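PDB 6JD6: ankyrin repeat domain-containing protein EMB506, chloroplastic from Arabidopsis thaliana, which takes part in the initial differentiation of proplastids during embryo development and is required for correct cotyledon and leaf margin development. Local coordinates for residues I217-R222 with K245-L250; D225-L230 with K265-M270. All coordinates share one frame; numbering follows the deposited sequence.

Contact 1 of 2, residues I217-R222 with K245-L250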
ATOM      1  N   ILE A 217      -4.198   1.807 -17.057  1.00 28.94           N
ATOM      2  CA  ILE A 217      -4.005   2.475 -15.776  1.00 29.14           C
ATOM      3  C   ILE A 217      -3.145   3.737 -15.913  1.00 31.47           C
ATOM      4  O   ILE A 217      -3.415   4.750 -15.267  1.00 32.81           O
ATOM      5  CB  ILE A 217      -3.364   1.530 -14.735  1.00 29.26           C
ATOM      6  CG1 ILE A 217      -4.173   0.238 -14.615  1.00 29.66           C
ATOM      7  CG2 ILE A 217      -3.256   2.220 -13.377  1.00 25.80           C
ATOM      8  CD1 ILE A 217      -3.550  -0.771 -13.663  1.00 30.66           C
ATOM      9  N   ALA A 218      -2.115   3.672 -16.753  1.00 31.07           N
ATOM     10  CA  ALA A 218      -1.241   4.822 -16.980  1.00 30.53           C
ATOM     11  C   ALA A 218      -2.034   6.014 -17.500  1.00 31.59           C
ATOM     12  O   ALA A 218      -1.913   7.131 -16.992  1.00 31.04           O
ATOM     13  CB  ALA A 218      -0.121   4.460 -17.952  1.00 30.36           C
ATOM     14  N   VAL A 219      -2.854   5.764 -18.512  1.00 31.40           N
ATOM     15  CA  VAL A 219      -3.722   6.789 -19.074  1.00 31.28           C
ATOM     16  C   VAL A 219      -4.761   7.284 -18.052  1.00 30.87           C
ATOM     17  O   VAL A 219      -5.044   8.478 -17.969  1.00 31.17           O
ATOM     18  CB  VAL A 219      -4.407   6.278 -20.354  1.00 29.89           C
ATOM     19  CG1 VAL A 219      -5.362   7.313 -20.898  1.00 28.12           C
ATOM     20  CG2 VAL A 219      -3.350   5.926 -21.403  1.00 29.89           C
ATOM     21  N   GLN A 220      -5.314   6.370 -17.263  1.00 29.32           N
ATOM     22  CA  GLN A 220      -6.246   6.756 -16.205  1.00 31.07           C
ATOM     23  C   GLN A 220      -5.580   7.708 -15.207  1.00 31.12           C
ATOM     24  O   GLN A 220      -6.208   8.655 -14.727  1.00 30.38           O
ATOM     25  CB  GLN A 220      -6.777   5.525 -15.469  1.00 30.96           C
ATOM     26  CG  GLN A 220      -7.928   5.820 -14.508  1.00 29.01           C
ATOM     27  CD  GLN A 220      -8.209   4.668 -13.571  1.00 27.90           C
ATOM     28  OE1 GLN A 220      -7.310   4.174 -12.889  1.00 30.19           O
ATOM     29  NE2 GLN A 220      -9.459   4.226 -13.533  1.00 27.54           N
ATOM     30  N   SER A 221      -4.304   7.464 -14.912  1.00 29.07           N
ATOM     31  CA  SER A 221      -3.558   8.303 -13.973  1.00 30.23           C
ATOM     32  C   SER A 221      -3.147   9.638 -14.599  1.00 32.29           C
ATOM     33  O   SER A 221      -2.631  10.517 -13.912  1.00 33.95           O
ATOM     34  CB  SER A 221      -2.314   7.571 -13.459  1.00 29.85           C
ATOM     35  OG  SER A 221      -1.288   7.565 -14.439  1.00 30.01           O
ATOM     36  N   ARG A 222      -3.383   9.769 -15.905  1.00 33.96           N
ATOM     37  CA  ARG A 222      -3.050  10.969 -16.693  1.00 31.94           C
ATOM     38  C   ARG A 222      -1.549  11.216 -16.813  1.00 34.19           C
ATOM     39  O   ARG A 222      -1.124  12.303 -17.214  1.00 34.64           O
ATOM     40  CB  ARG A 222      -3.748  12.237 -16.160  1.00 30.09           C
ATOM     41  CG  ARG A 222      -5.199  12.046 -15.716  1.00 30.18           C
ATOM     42  CD  ARG A 222      -5.997  11.271 -16.751  1.00 28.30           C
ATOM     43  NE  ARG A 222      -6.364  12.072 -17.915  1.00 31.24           N
ATOM     44  CZ  ARG A 222      -6.895  11.561 -19.019  1.00 30.75           C
ATOM     45  NH1 ARG A 222      -7.081  10.250 -19.113  1.00 28.07           N
ATOM     46  NH2 ARG A 222      -7.228  12.350 -20.031  1.00 29.18           N
ATOM     47  N   LYS A 245     -13.072  -1.067 -23.887  1.00 36.63           N
ATOM     48  CA  LYS A 245     -12.397   0.230 -23.824  1.00 38.01           C
ATOM     49  C   LYS A 245     -10.932   0.165 -24.254  1.00 35.49           C
ATOM     50  O   LYS A 245     -10.166  -0.659 -23.753  1.00 34.87           O
ATOM     51  CB  LYS A 245     -12.453   0.802 -22.408  1.00 39.92           C
ATOM     52  CG  LYS A 245     -13.832   0.868 -21.781  1.00 45.80           C
ATOM     53  CD  LYS A 245     -13.681   1.191 -20.294  1.00 51.46           C
ATOM     54  CE  LYS A 245     -15.011   1.191 -19.552  1.00 54.14           C
ATOM     55  NZ  LYS A 245     -14.790   1.456 -18.102  1.00 52.18           N
ATOM     56  N   LEU A 246     -10.553   1.051 -25.171  1.00 31.71           N
ATOM     57  CA  LEU A 246      -9.151   1.266 -25.514  1.00 31.60           C
ATOM     58  C   LEU A 246      -8.557   2.265 -24.539  1.00 32.33           C
ATOM     59  O   LEU A 246      -9.289   3.031 -23.918  1.00 32.51           O
ATOM     60  CB  LEU A 246      -9.030   1.838 -26.924  1.00 31.18           C
ATOM     61  CG  LEU A 246      -9.336   0.924 -28.109  1.00 32.48           C
ATOM     62  CD1 LEU A 246      -9.407   1.739 -29.399  1.00 33.36           C
ATOM     63  CD2 LEU A 246      -8.280  -0.162 -28.217  1.00 32.83           C
ATOM     64  N   ALA A 247      -7.233   2.268 -24.408  1.00 34.03           N
ATOM     65  CA  ALA A 247      -6.559   3.322 -23.652  1.00 35.17           C
ATOM     66  C   ALA A 247      -6.937   4.685 -24.235  1.00 33.03           C
ATOM     67  O   ALA A 247      -7.074   5.667 -23.509  1.00 32.92           O
ATOM     68  CB  ALA A 247      -5.047   3.125 -23.679  1.00 35.79           C
ATOM     69  N   LEU A 248      -7.124   4.723 -25.552  1.00 32.28           N
ATOM     70  CA  LEU A 248      -7.591   5.924 -26.238  1.00 33.65           C
ATOM     71  C   LEU A 248      -8.891   6.458 -25.637  1.00 32.99           C
ATOM     72  O   LEU A 248      -9.048   7.664 -25.466  1.00 32.80           O
ATOM     73  CB  LEU A 248      -7.786   5.644 -27.727  1.00 33.39           C
ATOM     74  CG  LEU A 248      -8.333   6.804 -28.559  1.00 36.85           C
ATOM     75  CD1 LEU A 248      -7.374   7.990 -28.521  1.00 39.12           C
ATOM     76  CD2 LEU A 248      -8.590   6.365 -29.996  1.00 36.66           C
ATOM     77  N   ASP A 249      -9.820   5.556 -25.327  1.00 32.12           N
ATOM     78  CA  ASP A 249     -11.082   5.949 -24.699  1.00 34.14           C
ATOM     79  C   ASP A 249     -10.853   6.593 -23.332  1.00 33.45           C
ATOM     80  O   ASP A 249     -11.511   7.574 -22.982  1.00 34.01           O
ATOM     81  CB  ASP A 249     -12.017   4.745 -24.573  1.00 33.82           C
ATOM     82  CG  ASP A 249     -12.421   4.186 -25.922  1.00 37.56           C
ATOM     83  OD1 ASP A 249     -12.757   4.993 -26.816  1.00 39.51           O
ATOM     84  OD2 ASP A 249     -12.388   2.949 -26.096  1.00 38.45           O
ATOM     85  N   LEU A 250      -9.914   6.042 -22.567  1.00 32.85           N
ATOM     86  CA  LEU A 250      -9.592   6.588 -21.249  1.00 34.41           C
ATOM     87  C   LEU A 250      -8.946   7.963 -21.364  1.00 34.43           C
ATOM     88  O   LEU A 250      -9.112   8.813 -20.489  1.00 32.48           O
ATOM     89  CB  LEU A 250      -8.671   5.644 -20.473  1.00 35.30           C
ATOM     90  CG  LEU A 250      -9.244   4.274 -20.105  1.00 38.97           C
ATOM     91  CD1 LEU A 250      -8.337   3.556 -19.128  1.00 36.19           C
ATOM     92  CD2 LEU A 250     -10.627   4.415 -19.529  1.00 43.03           C
TER
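Ala247 opens the first turn of helix 247-252 and meets Val219 of helix 214-220. Ala247 CB packs against Val219 CG2 at 4.0 Å. Ala247 O lies 3.5 Å from Val219 CG1. Further along, Asp249 turns back to the start of the helix. Its OD2 takes a bond of 2.8 Å from the backbone N of Leu246, the N-cap residue, which ties down the first turn.

Leu250 gives the larger share of its own segment's contact. Leu250 CB lies 3.7 Å from Val219 CG1. That methyl is anti to the backbone N of the valine (chi1 177°). CG1 meets the Ala247 carbonyl and Leu250, while CG2 packs on the Ala247 methyl. CD1 of Leu250 also comes within 4.4 Å of Gln220 CB. The amide of Gln220 turns elsewhere and bonds to the chain of another protein.

The carbonyl O of Leu250 receives NH1 of Arg222 at 2.8 Å, with the donor above the carbonyl plane. Arg222 NH1 also bonds to Val219 O at 2.9 Å. Val219 O takes Arg222 N too, from the opposite face of its plane. The arginine chain bends at chi2 and chi3 as it folds back to the helix end. Its NE and NH2 reach Phe258 O and Ala251 O. An alanine at Arg222 would probably leave Leu250 O without this donor and weaken the tie from the end of helix 214-220 to helix 247-252. Arg222 has positive phi and closes helix 214-220 in a Schellman motif. The whole is the stacking of first helices in successive ankyrin repeats, here ANK 4 and ANK 5.

Contact 2 of 2, residues D225-L230 with K265-M270. With SO4 (sulfate ion), chain C.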
ATOM      1  N   ASP A 225       4.571  10.696 -18.903  1.00 35.67           N
ATOM      2  CA  ASP A 225       5.865  10.008 -18.893  1.00 39.72           C
ATOM      3  C   ASP A 225       5.730   8.487 -18.851  1.00 38.74           C
ATOM      4  O   ASP A 225       6.406   7.777 -19.594  1.00 40.51           O
ATOM      5  CB  ASP A 225       6.731  10.471 -17.718  1.00 39.44           C
ATOM      6  CG  ASP A 225       7.331  11.841 -17.941  1.00 47.62           C
ATOM      7  OD1 ASP A 225       7.313  12.320 -19.095  1.00 50.08           O
ATOM      8  OD2 ASP A 225       7.830  12.435 -16.962  1.00 52.98           O
ATOM      9  N   ILE A 226       4.863   7.994 -17.975  1.00 33.92           N
ATOM     10  CA  ILE A 226       4.683   6.552 -17.827  1.00 35.22           C
ATOM     11  C   ILE A 226       3.916   5.946 -19.007  1.00 35.84           C
ATOM     12  O   ILE A 226       4.244   4.851 -19.470  1.00 37.96           O
ATOM     13  CB  ILE A 226       4.035   6.202 -16.474  1.00 33.59           C
ATOM     14  CG1 ILE A 226       5.035   6.483 -15.345  1.00 32.95           C
ATOM     15  CG2 ILE A 226       3.601   4.743 -16.440  1.00 30.81           C
ATOM     16  CD1 ILE A 226       4.470   6.281 -13.957  1.00 30.67           C
ATOM     17  N   THR A 227       2.914   6.666 -19.503  1.00 35.35           N
ATOM     18  CA  THR A 227       2.215   6.255 -20.721  1.00 34.08           C
ATOM     19  C   THR A 227       3.211   6.100 -21.870  1.00 37.34           C
ATOM     20  O   THR A 227       3.209   5.089 -22.579  1.00 38.26           O
ATOM     21  CB  THR A 227       1.112   7.262 -21.120  1.00 33.08           C
ATOM     22  OG1 THR A 227       0.087   7.283 -20.116  1.00 32.02           O
ATOM     23  CG2 THR A 227       0.484   6.881 -22.465  1.00 34.11           C
ATOM     24  N   LYS A 228       4.077   7.095 -22.034  1.00 37.43           N
ATOM     25  CA  LYS A 228       5.067   7.082 -23.107  1.00 38.96           C
ATOM     26  C   LYS A 228       6.060   5.934 -22.970  1.00 38.05           C
ATOM     27  O   LYS A 228       6.389   5.266 -23.950  1.00 35.60           O
ATOM     28  CB  LYS A 228       5.826   8.410 -23.170  1.00 41.17           C
ATOM     29  CG  LYS A 228       6.939   8.418 -24.210  1.00 48.30           C
ATOM     30  CD  LYS A 228       7.502   9.814 -24.439  1.00 52.43           C
ATOM     31  CE  LYS A 228       8.520   9.806 -25.569  1.00 57.83           C
ATOM     32  NZ  LYS A 228       8.964  11.181 -25.947  1.00 61.25           N
ATOM     33  N   ILE A 229       6.542   5.703 -21.756  1.00 38.31           N
ATOM     34  CA  ILE A 229       7.558   4.678 -21.567  1.00 39.57           C
ATOM     35  C   ILE A 229       6.996   3.261 -21.739  1.00 39.04           C
ATOM     36  O   ILE A 229       7.707   2.360 -22.180  1.00 41.46           O
ATOM     37  CB  ILE A 229       8.332   4.849 -20.237  1.00 38.72           C
ATOM     38  CG1 ILE A 229       9.756   4.319 -20.391  1.00 46.29           C
ATOM     39  CG2 ILE A 229       7.609   4.186 -19.082  1.00 35.52           C
ATOM     40  CD1 ILE A 229      10.616   4.555 -19.184  1.00 49.54           C
ATOM     41  N   LEU A 230       5.719   3.071 -21.415  1.00 36.64           N
ATOM     42  CA  LEU A 230       5.060   1.797 -21.682  1.00 33.18           C
ATOM     43  C   LEU A 230       4.982   1.537 -23.187  1.00 36.00           C
ATOM     44  O   LEU A 230       5.281   0.438 -23.651  1.00 38.30           O
ATOM     45  CB  LEU A 230       3.661   1.766 -21.056  1.00 31.86           C
ATOM     46  CG  LEU A 230       3.610   1.563 -19.538  1.00 33.40           C
ATOM     47  CD1 LEU A 230       2.198   1.795 -18.991  1.00 30.09           C
ATOM     48  CD2 LEU A 230       4.107   0.171 -19.180  1.00 33.45           C
ATOM     49  N   LYS A 265      -2.447  12.344 -28.122  1.00 44.74           N
ATOM     50  CA  LYS A 265      -1.333  12.532 -29.039  1.00 47.80           C
ATOM     51  C   LYS A 265      -0.306  11.404 -28.900  1.00 44.00           C
ATOM     52  O   LYS A 265       0.098  10.805 -29.891  1.00 44.62           O
ATOM     53  CB  LYS A 265      -0.698  13.901 -28.798  1.00 54.73           C
ATOM     54  CG  LYS A 265       0.416  14.273 -29.746  1.00 63.86           C
ATOM     55  CD  LYS A 265       0.522  15.788 -29.882  1.00 72.19           C
ATOM     56  CE  LYS A 265       0.601  16.470 -28.520  1.00 76.53           C
ATOM     57  NZ  LYS A 265       0.784  17.946 -28.645  1.00 80.63           N
ATOM     58  N   LEU A 266       0.097  11.109 -27.668  1.00 41.99           N
ATOM     59  CA  LEU A 266       0.987   9.985 -27.396  1.00 42.36           C
ATOM     60  C   LEU A 266       0.429   8.666 -27.930  1.00 42.20           C
ATOM     61  O   LEU A 266       1.163   7.847 -28.481  1.00 42.33           O
ATOM     62  CB  LEU A 266       1.239   9.849 -25.892  1.00 42.05           C
ATOM     63  CG  LEU A 266       2.171  10.874 -25.244  1.00 42.93           C
ATOM     64  CD1 LEU A 266       2.216  10.673 -23.737  1.00 38.59           C
ATOM     65  CD2 LEU A 266       3.566  10.777 -25.844  1.00 44.51           C
ATOM     66  N   LEU A 267      -0.876   8.468 -27.763  1.00 38.90           N
ATOM     67  CA  LEU A 267      -1.516   7.215 -28.143  1.00 37.30           C
ATOM     68  C   LEU A 267      -1.701   7.086 -29.650  1.00 37.98           C
ATOM     69  O   LEU A 267      -1.895   5.987 -30.160  1.00 38.13           O
ATOM     70  CB  LEU A 267      -2.865   7.070 -27.432  1.00 34.35           C
ATOM     71  CG  LEU A 267      -2.793   6.823 -25.926  1.00 35.65           C
ATOM     72  CD1 LEU A 267      -4.143   7.082 -25.270  1.00 30.98           C
ATOM     73  CD2 LEU A 267      -2.318   5.400 -25.644  1.00 36.49           C
ATOM     74  N   LYS A 268      -1.639   8.206 -30.361  1.00 40.14           N
ATOM     75  CA  LYS A 268      -1.820   8.193 -31.810  1.00 45.99           C
ATOM     76  C   LYS A 268      -0.494   8.145 -32.561  1.00 55.59           C
ATOM     77  O   LYS A 268      -0.456   7.798 -33.739  1.00 60.03           O
ATOM     78  CB  LYS A 268      -2.634   9.407 -32.261  1.00 43.06           C
ATOM     79  CG  LYS A 268      -4.117   9.312 -31.935  1.00 42.48           C
ATOM     80  CD  LYS A 268      -4.774   8.162 -32.690  1.00 41.77           C
ATOM     81  CE  LYS A 268      -6.282   8.146 -32.476  1.00 40.69           C
ATOM     82  NZ  LYS A 268      -6.955   7.045 -33.236  1.00 42.76           N
ATOM     83  N   ILE A 269       0.591   8.486 -31.873  1.00 59.95           N
ATOM     84  CA  ILE A 269       1.900   8.581 -32.513  1.00 65.87           C
ATOM     85  C   ILE A 269       2.887   7.509 -32.038  1.00 70.45           C
ATOM     86  O   ILE A 269       3.536   6.858 -32.855  1.00 73.24           O
ATOM     87  CB  ILE A 269       2.504   9.982 -32.313  1.00 67.64           C
ATOM     88  CG1 ILE A 269       1.607  11.031 -32.972  1.00 69.36           C
ATOM     89  CG2 ILE A 269       3.909  10.047 -32.883  1.00 70.80           C
ATOM     90  CD1 ILE A 269       2.052  12.457 -32.733  1.00 71.48           C
ATOM     91  N   MET A 270       2.995   7.324 -30.723  1.00 70.86           N
ATOM     92  CA  MET A 270       3.912   6.333 -30.157  1.00 72.45           C
ATOM     93  C   MET A 270       3.374   4.904 -30.298  1.00 72.82           C
ATOM     94  O   MET A 270       2.165   4.680 -30.191  1.00 68.44           O
ATOM     95  CB  MET A 270       4.198   6.639 -28.680  1.00 70.44           C
ATOM     96  CG  MET A 270       4.884   7.974 -28.433  1.00 71.96           C
ATOM     97  SD  MET A 270       6.503   8.092 -29.222  1.00108.46           S
ATOM     98  CE  MET A 270       6.936   9.792 -28.855  1.00112.42           C
TER
HETATM   99  S   SO4 C 301       3.262  13.923 -16.501  0.81 46.09           S
HETATM  100  O1  SO4 C 301       3.712  15.309 -16.596  0.81 49.65           O
HETATM  101  O2  SO4 C 301       4.287  13.035 -17.047  0.81 40.93           O
HETATM  102  O3  SO4 C 301       3.034  13.573 -15.103  0.81 50.60           O
HETATM  103  O4  SO4 C 301       2.007  13.782 -17.233  0.81 42.46           O
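Lys228 and Met270 meet near the ends of their side chains, which cross obliquely. CE of Met270 lies 3.6 Å from CE of Lys228 and 3.8 Å from Lys228 NZ. The lysine CG is anti to the backbone N (chi1 176°), and the chain is extended beyond it. The methionine instead bends at chi2 (-61°). Met270 is poorly ordered, so this pairing is less certain than the rest.

Leu266 points toward helix 224-232 and spreads its two methyls over neighbouring residues. Leu266 CD2 stands 4.2 Å from Lys228 CB, at the root of the lysine side chain. Leu266 CD1 stands 4.4 Å from Thr227 CG2. Thr227 CG2 also faces Leu267 CD2, 4.5 Å away. The hydroxyl of Thr227 is used within its own helix region, where OG1 bonds to Asn223 O. The methyl is thus the part given to the neighbouring repeat.

The two short helical segments run nearly parallel, 8° apart, with axes 10.1 Å from each other. This is the side-by-side packing of second helices in adjacent ankyrin repeats. At the start of helix 224-232 a sulfate, probably from the crystallisation liquor, takes a bond from Asp225 N to its O2 at 3.0 Å. Arg224 N binds it too.

Across the two segments the contact is mainly apolar, with the lysine ammonium beside the methionine methyl. It therefore depends on shape and closeness rather than on directed polar bonds.

Both contacts join ANK 4 to ANK 5, each through a different layer of helices. Contact 1 pairs the first helices of the two repeats, and contact 2 the second. Their centres are 11 Å apart. Residues 217-222 and 225-230 also pack together within ANK 4, where Ala218 CB lies 3.6 Å from Thr227 OG1. All touching residues of contact 1 are buried, and it adds an arginine bond to its apolar packing. Contact 2 is partly buried: Thr227 and Leu267 lie inside, while Lys228 is exposed. Its chemistry is mainly apolar. Leu267 links the two layers, since it also touches Val219 and Ala247 of contact 1.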